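Local coordinates for NusG domain II-containing protein (Ruminococcus gnavus, PDB 4ESN), which is of unknown function but binds a zinc ion through its NusG domain II, the portion of the protein in this structure, at residues A20-Y29 against I42-I50; I50-E58 against C67-R75. All coordinates share one frame; numbering follows the deposited sequence.

Contact 1. Residues A20-Y29 against I42-I50; sequences AVVTVDGEVY and IQDGNRLRI
Strand 20-24, which holds Ala20, Val22 and Val24, runs almost exactly antiparallel to strand 46-50, which holds Leu48 and Ile50, the directions differing by 173° and the axes approaching to 10.5 Å. That spacing is far too wide for strands within a sheet; it is the face-to-face packing of a beta sandwich, in which a four-stranded and a three-stranded antiparallel sheet of this NusG domain II face each other, and residues 20-29 and 42-50 meet here through side chains. Alternation sorts the residues of strand 20-24: Ala20, Val22 and Val24 direct their side chains, from CA outward, at the other strand, whereas Val21 and Thr23 turn outward and pack on Leu83 of the second subunit. At one end of the seam Ala20 CB lies 4.2 Å from Ile50 CD1. Next, the two branches of Val22 divide the work. CG1 meets Ile42 CD1 at 3.9 Å, tip to tip, while CG2 slides past Leu48, with its nearest partner CD2 at 4.1 Å. The methyl of Ala20 also borders Leu48, which rests in turn on Val89 of the sheet that contains strand 20-24. Packing is tightest at Val24, whose CG2 is pressed to 3.4 Å from Ile42 CG2, less than ordinary van der Waals separation. With CG1 anti to the backbone N (chi1 -172°), Val24 turns its other methyl, CG2, toward both Ile42 and Tyr29. A type I' turn from Val24 to Glu27 folds the hairpin back and brings the Tyr29 ring alongside, so that Val24 CG2 sits 3.7 Å above the ring plane, over its centre. Toward the hairpin end the contact becomes more polar: the Gln43 amide, inclined 59° to the Tyr29 ring, leaves its OE1 3.8 Å from Tyr29 OH.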
loop_
_atom_site.group_PDB
_atom_site.type_symbol
_atom_site.label_atom_id
_atom_site.label_comp_id
_atom_site.label_asym_id
_atom_site.label_seq_id
_atom_site.Cartn_x
_atom_site.Cartn_y
_atom_site.Cartn_z
ATOM N N ALA A 20 -0.899 -12.740 2.382
ATOM C CA ALA A 20 -0.525 -11.600 1.582
ATOM C C ALA A 20 -1.467 -11.538 0.385
ATOM O O ALA A 20 -1.470 -12.457 -0.425
ATOM C CB ALA A 20 0.921 -11.742 1.129
ATOM N N VAL A 21 -2.335 -10.518 0.336
ATOM C CA VAL A 21 -3.263 -10.274 -0.759
ATOM C C VAL A 21 -2.486 -9.481 -1.799
ATOM O O VAL A 21 -1.808 -8.514 -1.445
ATOM C CB VAL A 21 -4.569 -9.549 -0.305
ATOM C CG1 VAL A 21 -5.474 -9.238 -1.497
ATOM C CG2 VAL A 21 -5.323 -10.382 0.724
ATOM N N VAL A 22 -2.522 -9.939 -3.056
ATOM C CA VAL A 22 -1.849 -9.288 -4.159
ATOM C C VAL A 22 -2.933 -8.782 -5.128
ATOM O O VAL A 22 -3.810 -9.556 -5.550
ATOM C CB VAL A 22 -0.797 -10.200 -4.859
ATOM C CG1 VAL A 22 -0.299 -9.576 -6.161
ATOM C CG2 VAL A 22 0.396 -10.488 -3.941
ATOM N N THR A 23 -2.890 -7.477 -5.439
ATOM C CA THR A 23 -3.772 -6.884 -6.443
ATOM C C THR A 23 -2.876 -6.278 -7.513
ATOM O O THR A 23 -1.821 -5.727 -7.193
ATOM C CB THR A 23 -4.811 -5.860 -5.892
ATOM O OG1 THR A 23 -4.173 -4.623 -5.646
ATOM C CG2 THR A 23 -5.523 -6.324 -4.632
ATOM N N VAL A 24 -3.251 -6.475 -8.776
ATOM C CA VAL A 24 -2.579 -5.892 -9.938
ATOM C C VAL A 24 -3.660 -5.154 -10.698
ATOM O O VAL A 24 -4.683 -5.755 -11.042
ATOM C CB VAL A 24 -1.822 -6.913 -10.827
ATOM C CG1 VAL A 24 -0.985 -6.205 -11.888
ATOM C CG2 VAL A 24 -0.963 -7.843 -9.990
ATOM N N ASP A 25 -3.470 -3.837 -10.889
ATOM C CA ASP A 25 -4.416 -2.935 -11.560
ATOM C C ASP A 25 -5.817 -3.021 -10.889
ATOM O O ASP A 25 -6.840 -3.009 -11.575
ATOM C CB ASP A 25 -4.495 -3.228 -13.086
ATOM C CG ASP A 25 -3.148 -3.414 -13.793
ATOM O OD1 ASP A 25 -2.379 -2.428 -13.887
ATOM O OD2 ASP A 25 -2.891 -4.532 -14.304
ATOM N N GLY A 26 -5.832 -3.138 -9.559
ATOM C CA GLY A 26 -7.057 -3.213 -8.773
ATOM C C GLY A 26 -7.748 -4.565 -8.700
ATOM O O GLY A 26 -8.730 -4.708 -7.959
ATOM N N GLU A 27 -7.262 -5.564 -9.465
ATOM C CA GLU A 27 -7.850 -6.905 -9.467
ATOM C C GLU A 27 -7.069 -7.822 -8.523
ATOM O O GLU A 27 -5.841 -7.887 -8.624
ATOM C CB GLU A 27 -7.856 -7.492 -10.889
ATOM C CG GLU A 27 -8.534 -6.618 -11.944
ATOM C CD GLU A 27 -7.873 -6.568 -13.313
ATOM O OE1 GLU A 27 -6.622 -6.631 -13.385
ATOM O OE2 GLU A 27 -8.611 -6.422 -14.314
ATOM N N VAL A 28 -7.774 -8.527 -7.609
ATOM C CA VAL A 28 -7.150 -9.494 -6.687
ATOM C C VAL A 28 -6.652 -10.666 -7.528
ATOM O O VAL A 28 -7.408 -11.218 -8.314
ATOM C CB VAL A 28 -8.085 -9.993 -5.541
ATOM C CG1 VAL A 28 -7.312 -10.883 -4.557
ATOM C CG2 VAL A 28 -8.753 -8.837 -4.805
ATOM N N TYR A 29 -5.388 -11.014 -7.395
ATOM C CA TYR A 29 -4.799 -12.138 -8.115
ATOM C C TYR A 29 -4.859 -13.340 -7.214
ATOM O O TYR A 29 -5.141 -14.452 -7.655
ATOM C CB TYR A 29 -3.350 -11.809 -8.543
ATOM C CG TYR A 29 -3.280 -11.151 -9.904
ATOM C CD1 TYR A 29 -4.093 -10.065 -10.219
ATOM C CD2 TYR A 29 -2.418 -11.628 -10.888
ATOM C CE1 TYR A 29 -4.069 -9.482 -11.488
ATOM C CE2 TYR A 29 -2.367 -11.036 -12.156
ATOM C CZ TYR A 29 -3.179 -9.949 -12.444
ATOM O OH TYR A 29 -3.145 -9.352 -13.684
ATOM N N ILE A 42 4.787 -11.865 -10.078
ATOM C CA ILE A 42 3.613 -11.062 -10.382
ATOM C C ILE A 42 3.807 -10.468 -11.751
ATOM O O ILE A 42 4.422 -9.422 -11.890
ATOM C CB ILE A 42 3.367 -10.010 -9.249
ATOM C CG1 ILE A 42 3.316 -10.669 -7.864
ATOM C CG2 ILE A 42 2.095 -9.236 -9.477
ATOM C CD1 ILE A 42 3.612 -9.717 -6.631
ATOM N N GLN A 43 3.346 -11.186 -12.775
ATOM C CA GLN A 43 3.476 -10.821 -14.202
ATOM C C GLN A 43 4.958 -10.822 -14.555
ATOM O O GLN A 43 5.663 -11.722 -14.096
ATOM C CB GLN A 43 2.781 -9.478 -14.548
ATOM C CG GLN A 43 1.327 -9.411 -14.070
ATOM C CD GLN A 43 0.383 -8.947 -15.137
ATOM O OE1 GLN A 43 -0.021 -7.773 -15.172
ATOM N NE2 GLN A 43 0.004 -9.868 -16.019
ATOM N N ASP A 44 5.443 -9.818 -15.314
ATOM C CA ASP A 44 6.856 -9.744 -15.707
ATOM C C ASP A 44 7.659 -8.698 -14.890
ATOM O O ASP A 44 8.892 -8.619 -15.054
ATOM C CB ASP A 44 7.006 -9.457 -17.243
ATOM C CG ASP A 44 6.095 -8.402 -17.885
ATOM O OD1 ASP A 44 4.930 -8.731 -18.188
ATOM O OD2 ASP A 44 6.603 -7.312 -18.252
ATOM N N GLY A 45 6.966 -7.912 -14.044
ATOM C CA GLY A 45 7.569 -6.788 -13.343
ATOM C C GLY A 45 7.852 -6.847 -11.862
ATOM O O GLY A 45 8.515 -5.938 -11.350
ATOM N N ASN A 46 7.315 -7.844 -11.146
ATOM C CA ASN A 46 7.513 -7.886 -9.706
ATOM C C ASN A 46 7.611 -9.306 -9.200
ATOM O O ASN A 46 6.921 -10.212 -9.708
ATOM C CB ASN A 46 6.355 -7.178 -8.960
ATOM C CG ASN A 46 6.216 -5.707 -9.257
ATOM O OD1 ASN A 46 5.623 -5.319 -10.252
ATOM N ND2 ASN A 46 6.815 -4.859 -8.437
ATOM N N ARG A 47 8.443 -9.497 -8.177
ATOM C CA ARG A 47 8.553 -10.805 -7.561
ATOM C C ARG A 47 8.510 -10.632 -6.064
ATOM O O ARG A 47 9.337 -9.913 -5.485
ATOM C CB ARG A 47 9.794 -11.558 -8.039
ATOM C CG ARG A 47 9.910 -12.965 -7.441
ATOM C CD ARG A 47 10.960 -13.816 -8.135
ATOM N NE ARG A 47 12.309 -13.278 -7.970
ATOM C CZ ARG A 47 13.003 -12.669 -8.924
ATOM N NH1 ARG A 47 12.482 -12.522 -10.143
ATOM N NH2 ARG A 47 14.229 -12.225 -8.678
ATOM N N LEU A 48 7.512 -11.277 -5.443
ATOM C CA LEU A 48 7.290 -11.249 -3.997
ATOM C C LEU A 48 7.855 -12.480 -3.362
ATOM O O LEU A 48 7.657 -13.577 -3.865
ATOM C CB LEU A 48 5.782 -11.162 -3.714
ATOM C CG LEU A 48 5.367 -11.020 -2.245
ATOM C CD1 LEU A 48 5.665 -9.608 -1.734
ATOM C CD2 LEU A 48 3.897 -11.365 -2.076
ATOM N N ARG A 49 8.547 -12.315 -2.234
ATOM C CA ARG A 49 9.070 -13.463 -1.504
ATOM C C ARG A 49 8.361 -13.569 -0.134
ATOM O O ARG A 49 8.303 -12.592 0.631
ATOM C CB ARG A 49 10.593 -13.346 -1.345
ATOM C CG ARG A 49 11.290 -14.469 -0.501
ATOM C CD ARG A 49 11.034 -15.904 -0.971
ATOM N NE ARG A 49 11.486 -16.889 0.026
ATOM C CZ ARG A 49 11.342 -18.209 -0.071
ATOM N NH1 ARG A 49 10.786 -18.748 -1.146
ATOM N NH2 ARG A 49 11.783 -19.001 0.894
ATOM N N ILE A 50 7.774 -14.735 0.141
ATOM C CA ILE A 50 7.207 -15.010 1.443
ATOM C C ILE A 50 8.221 -15.921 2.118
ATOM O O ILE A 50 8.530 -16.997 1.610
ATOM C CB ILE A 50 5.763 -15.559 1.434
ATOM C CG1 ILE A 50 4.798 -14.484 0.874
ATOM C CG2 ILE A 50 5.354 -15.986 2.877
ATOM C CD1 ILE A 50 3.513 -14.989 0.464
#

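Contact 2. Residues I50-E58 against C67-R75; sequences IQNGQAKME and CVHQKAISR. With ZN (zinc ion), chain C.
Ala55 CB rests 3.9 Å from Ile73 CG1, and one strand repeat onward Met57, a selenomethionine here, meets Val68 at about a right angle, with CG 4.1 Å from Val68 CG2. The same CG is 3.8 Å from Cys67 SG, so one methylene touches two neighbouring residues of the short, weakly bonded helix. Val87, Val89 and Val91 of strand 87-92 extend this apolar layer on the interior side. Around it the backbones pair once, as an antiparallel hydrogen-bonded pair: Ala55 N reaches Ile73 O at 2.9 Å, nearly straight at 171°, and Ile73 N returns the bond to Ala55 O. Past that single bridge the backbones stay close, but toward Met57 waters link their polar atoms. One molecule accepts from Met57 N and donates to both Cys67 O and Gln70 O; another donates to Met57 O and Val68 O. Farther out, the Gln54 chain lies over the Ala72 methyl. The Lys56 chain bends at chi2, bringing NZ to Gln70 O at 2.9 Å from above the carbonyl plane, a bond that is doubtful because a second conformer exists. At the far end Cys67 SG binds zinc at 2.3 Å; with Cys62, Cys82 and a water it forms a three-cysteine, one-water zinc site, its ligands coming from the connection after strand 54-60, the short helix and the end of strand 79-82.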
loop_
_atom_site.group_PDB
_atom_site.type_symbol
_atom_site.label_atom_id
_atom_site.label_comp_id
_atom_site.label_asym_id
_atom_site.label_seq_id
_atom_site.Cartn_x
_atom_site.Cartn_y
_atom_site.Cartn_z
ATOM N N ILE A 50 7.774 -14.735 0.141
ATOM C CA ILE A 50 7.207 -15.010 1.443
ATOM C C ILE A 50 8.221 -15.921 2.118
ATOM O O ILE A 50 8.530 -16.997 1.610
ATOM C CB ILE A 50 5.763 -15.559 1.434
ATOM C CG1 ILE A 50 4.798 -14.484 0.874
ATOM C CG2 ILE A 50 5.354 -15.986 2.877
ATOM C CD1 ILE A 50 3.513 -14.989 0.464
ATOM N N GLN A 51 8.786 -15.457 3.224
ATOM C CA GLN A 51 9.828 -16.175 3.939
ATOM C C GLN A 51 9.760 -15.833 5.396
ATOM O O GLN A 51 9.671 -14.648 5.741
ATOM C CB GLN A 51 11.188 -15.774 3.353
ATOM C CG GLN A 51 12.394 -16.513 3.913
ATOM C CD GLN A 51 13.527 -16.436 2.926
ATOM O OE1 GLN A 51 13.657 -17.289 2.054
ATOM N NE2 GLN A 51 14.333 -15.379 2.989
ATOM N N ASN A 52 9.826 -16.863 6.260
ATOM C CA ASN A 52 9.798 -16.727 7.719
ATOM C C ASN A 52 8.589 -15.891 8.218
ATOM O O ASN A 52 8.751 -15.047 9.098
ATOM C CB ASN A 52 11.115 -16.137 8.219
ATOM C CG ASN A 52 12.329 -16.967 7.879
ATOM O OD1 ASN A 52 12.270 -18.192 7.710
ATOM N ND2 ASN A 52 13.469 -16.311 7.817
ATOM N N GLY A 53 7.404 -16.138 7.643
ATOM C CA GLY A 53 6.164 -15.469 8.033
ATOM C C GLY A 53 6.052 -14.018 7.595
ATOM O O GLY A 53 5.197 -13.289 8.094
ATOM N N GLN A 54 6.908 -13.588 6.655
ATOM C CA GLN A 54 6.937 -12.205 6.169
ATOM C C GLN A 54 6.897 -12.139 4.664
ATOM O O GLN A 54 7.482 -13.005 4.021
ATOM C CB GLN A 54 8.253 -11.543 6.617
ATOM C CG GLN A 54 8.348 -11.173 8.077
ATOM C CD GLN A 54 9.722 -10.658 8.398
ATOM O OE1 GLN A 54 10.748 -11.119 7.863
ATOM N NE2 GLN A 54 9.775 -9.713 9.302
ATOM N N ALA A 55 6.306 -11.057 4.110
ATOM C CA ALA A 55 6.266 -10.786 2.687
ATOM C C ALA A 55 7.193 -9.615 2.370
ATOM O O ALA A 55 7.189 -8.606 3.078
ATOM C CB ALA A 55 4.835 -10.491 2.226
ATOM N N LYS A 56 8.000 -9.757 1.323
ATOM C CA LYS A 56 8.961 -8.735 0.894
ATOM C C LYS A 56 9.034 -8.712 -0.627
ATOM O O LYS A 56 9.020 -9.776 -1.242
ATOM C CB LYS A 56 10.354 -9.070 1.495
ATOM C CG LYS A 56 11.493 -8.098 1.177
ATOM C CD LYS A 56 11.642 -7.004 2.222
ATOM C CE LYS A 56 12.882 -6.172 1.993
ATOM N NZ LYS A 56 13.053 -5.126 3.038
HETATM N N MSE A 57 9.139 -7.537 -1.227
HETATM C CA MSE A 57 9.319 -7.427 -2.679
HETATM C C MSE A 57 10.788 -7.719 -2.932
HETATM O O MSE A 57 11.642 -6.929 -2.527
HETATM C CB MSE A 57 8.912 -6.049 -3.231
HETATM C CG MSE A 57 8.757 -6.082 -4.763
HETATM SE SE MSE A 57 7.159 -7.100 -5.298
HETATM C CE MSE A 57 5.787 -5.723 -4.827
ATOM N N GLU A 58 11.088 -8.896 -3.489
ATOM C CA GLU A 58 12.465 -9.319 -3.745
ATOM C C GLU A 58 13.081 -8.634 -4.993
ATOM O O GLU A 58 14.293 -8.391 -5.036
ATOM C CB GLU A 58 12.472 -10.842 -3.934
ATOM C CG GLU A 58 13.853 -11.423 -4.171
ATOM C CD GLU A 58 13.823 -12.908 -4.452
ATOM O OE1 GLU A 58 13.606 -13.683 -3.497
ATOM O OE2 GLU A 58 13.924 -13.288 -5.641
ATOM N N CYS A 67 9.502 -0.202 -4.079
ATOM C CA CYS A 67 8.823 -1.393 -3.531
ATOM C C CYS A 67 9.843 -2.377 -2.956
ATOM O O CYS A 67 9.613 -2.935 -1.886
ATOM C CB CYS A 67 7.965 -2.059 -4.603
ATOM S SG CYS A 67 8.870 -2.501 -6.115
ATOM N N VAL A 68 10.983 -2.559 -3.662
ATOM C CA VAL A 68 12.070 -3.462 -3.279
ATOM C C VAL A 68 12.758 -2.950 -1.986
ATOM O O VAL A 68 13.239 -3.765 -1.197
ATOM C CB VAL A 68 13.070 -3.659 -4.460
ATOM C CG1 VAL A 68 14.377 -4.295 -4.003
ATOM C CG2 VAL A 68 12.437 -4.507 -5.555
ATOM N N HIS A 69 12.731 -1.635 -1.729
ATOM C CA HIS A 69 13.361 -1.077 -0.541
ATOM C C HIS A 69 12.406 -1.004 0.665
ATOM O O HIS A 69 12.860 -0.695 1.764
ATOM C CB HIS A 69 14.012 0.286 -0.858
ATOM C CG HIS A 69 15.234 0.098 -1.706
ATOM N ND1 HIS A 69 15.141 -0.075 -3.085
ATOM C CD2 HIS A 69 16.520 -0.095 -1.332
ATOM C CE1 HIS A 69 16.373 -0.313 -3.507
ATOM N NE2 HIS A 69 17.241 -0.339 -2.491
ATOM N N GLN A 70 11.124 -1.353 0.495
ATOM C CA GLN A 70 10.168 -1.375 1.616
ATOM C C GLN A 70 10.441 -2.536 2.520
ATOM O O GLN A 70 10.767 -3.628 2.044
ATOM C CB GLN A 70 8.696 -1.444 1.147
ATOM C CG GLN A 70 8.228 -0.268 0.285
ATOM C CD GLN A 70 8.731 1.046 0.813
ATOM O OE1 GLN A 70 9.636 1.678 0.236
ATOM N NE2 GLN A 70 8.246 1.425 1.988
ATOM N N LYS A 71 10.289 -2.307 3.826
ATOM C CA LYS A 71 10.463 -3.311 4.875
ATOM C C LYS A 71 9.475 -4.456 4.686
ATOM O O LYS A 71 8.348 -4.221 4.220
ATOM C CB LYS A 71 10.224 -2.662 6.254
ATOM C CG LYS A 71 11.386 -1.850 6.733
ATOM C CD LYS A 71 11.036 -1.166 8.023
ATOM C CE LYS A 71 12.195 -0.367 8.561
ATOM N NZ LYS A 71 13.124 -1.192 9.380
ATOM N N ALA A 72 9.871 -5.684 5.084
ATOM C CA ALA A 72 9.014 -6.864 5.035
ATOM C C ALA A 72 7.780 -6.633 5.929
ATOM O O ALA A 72 7.857 -5.898 6.915
ATOM C CB ALA A 72 9.789 -8.102 5.483
ATOM N N ILE A 73 6.642 -7.209 5.541
ATOM C CA ILE A 73 5.367 -7.030 6.234
ATOM C C ILE A 73 4.838 -8.387 6.717
ATOM O O ILE A 73 5.003 -9.396 6.033
ATOM C CB ILE A 73 4.346 -6.271 5.323
ATOM C CG1 ILE A 73 4.053 -7.044 3.987
ATOM C CG2 ILE A 73 4.856 -4.846 5.051
ATOM C CD1 ILE A 73 2.875 -6.504 3.098
ATOM N N SER A 74 4.190 -8.397 7.890
ATOM C CA SER A 74 3.635 -9.603 8.508
ATOM C C SER A 74 2.384 -9.302 9.336
ATOM O O SER A 74 1.730 -10.232 9.799
ATOM C CB SER A 74 4.691 -10.279 9.391
ATOM O OG SER A 74 5.344 -9.367 10.265
ATOM N N ARG A 75 2.053 -8.019 9.536
ATOM C CA ARG A 75 0.899 -7.638 10.371
ATOM C C ARG A 75 -0.289 -7.180 9.511
ATOM O O ARG A 75 -0.092 -6.508 8.490
ATOM C CB ARG A 75 1.296 -6.531 11.340
ATOM C CG ARG A 75 1.415 -6.975 12.759
ATOM C CD ARG A 75 2.575 -6.275 13.445
ATOM N NE ARG A 75 3.813 -7.037 13.268
ATOM C CZ ARG A 75 4.967 -6.519 12.871
ATOM N NH1 ARG A 75 5.069 -5.216 12.624
ATOM N NH2 ARG A 75 6.029 -7.297 12.711
HETATM ZN ZN ZN C . 8.354 -0.983 -7.796
HETATM O O HOH W 1 7.726 -8.533 10.166
HETATM O O HOH W 2 9.709 -4.945 -0.007
HETATM O O HOH W 3 14.061 -6.789 -0.992
HETATM O O HOH W 4 8.159 0.981 -6.735
#

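Overall arrangement
Contacts 1 and 2 illustrate how neighbouring strands of one sheet can pack in different ways: 46-51 takes part in contact 1 and 54-60 in contact 2. Their centres lie 13 Å apart on opposite sides of the chain's centre. Ile50 ends one segment and begins another, but of the two contacts it packs only in contact 1. A probable hydrogen bond from Arg49 N to Lys56 O (2.8 Å) and a salt bridge from Arg47 NE to Glu58 OE2 (2.8 Å) connect them. The zinc belongs to contact 2, and contact 1 stands back from it: the side chain of Ile42 is about 10 Å from the metal, and that of Leu48 about 8 Å from the side chain of Cys67.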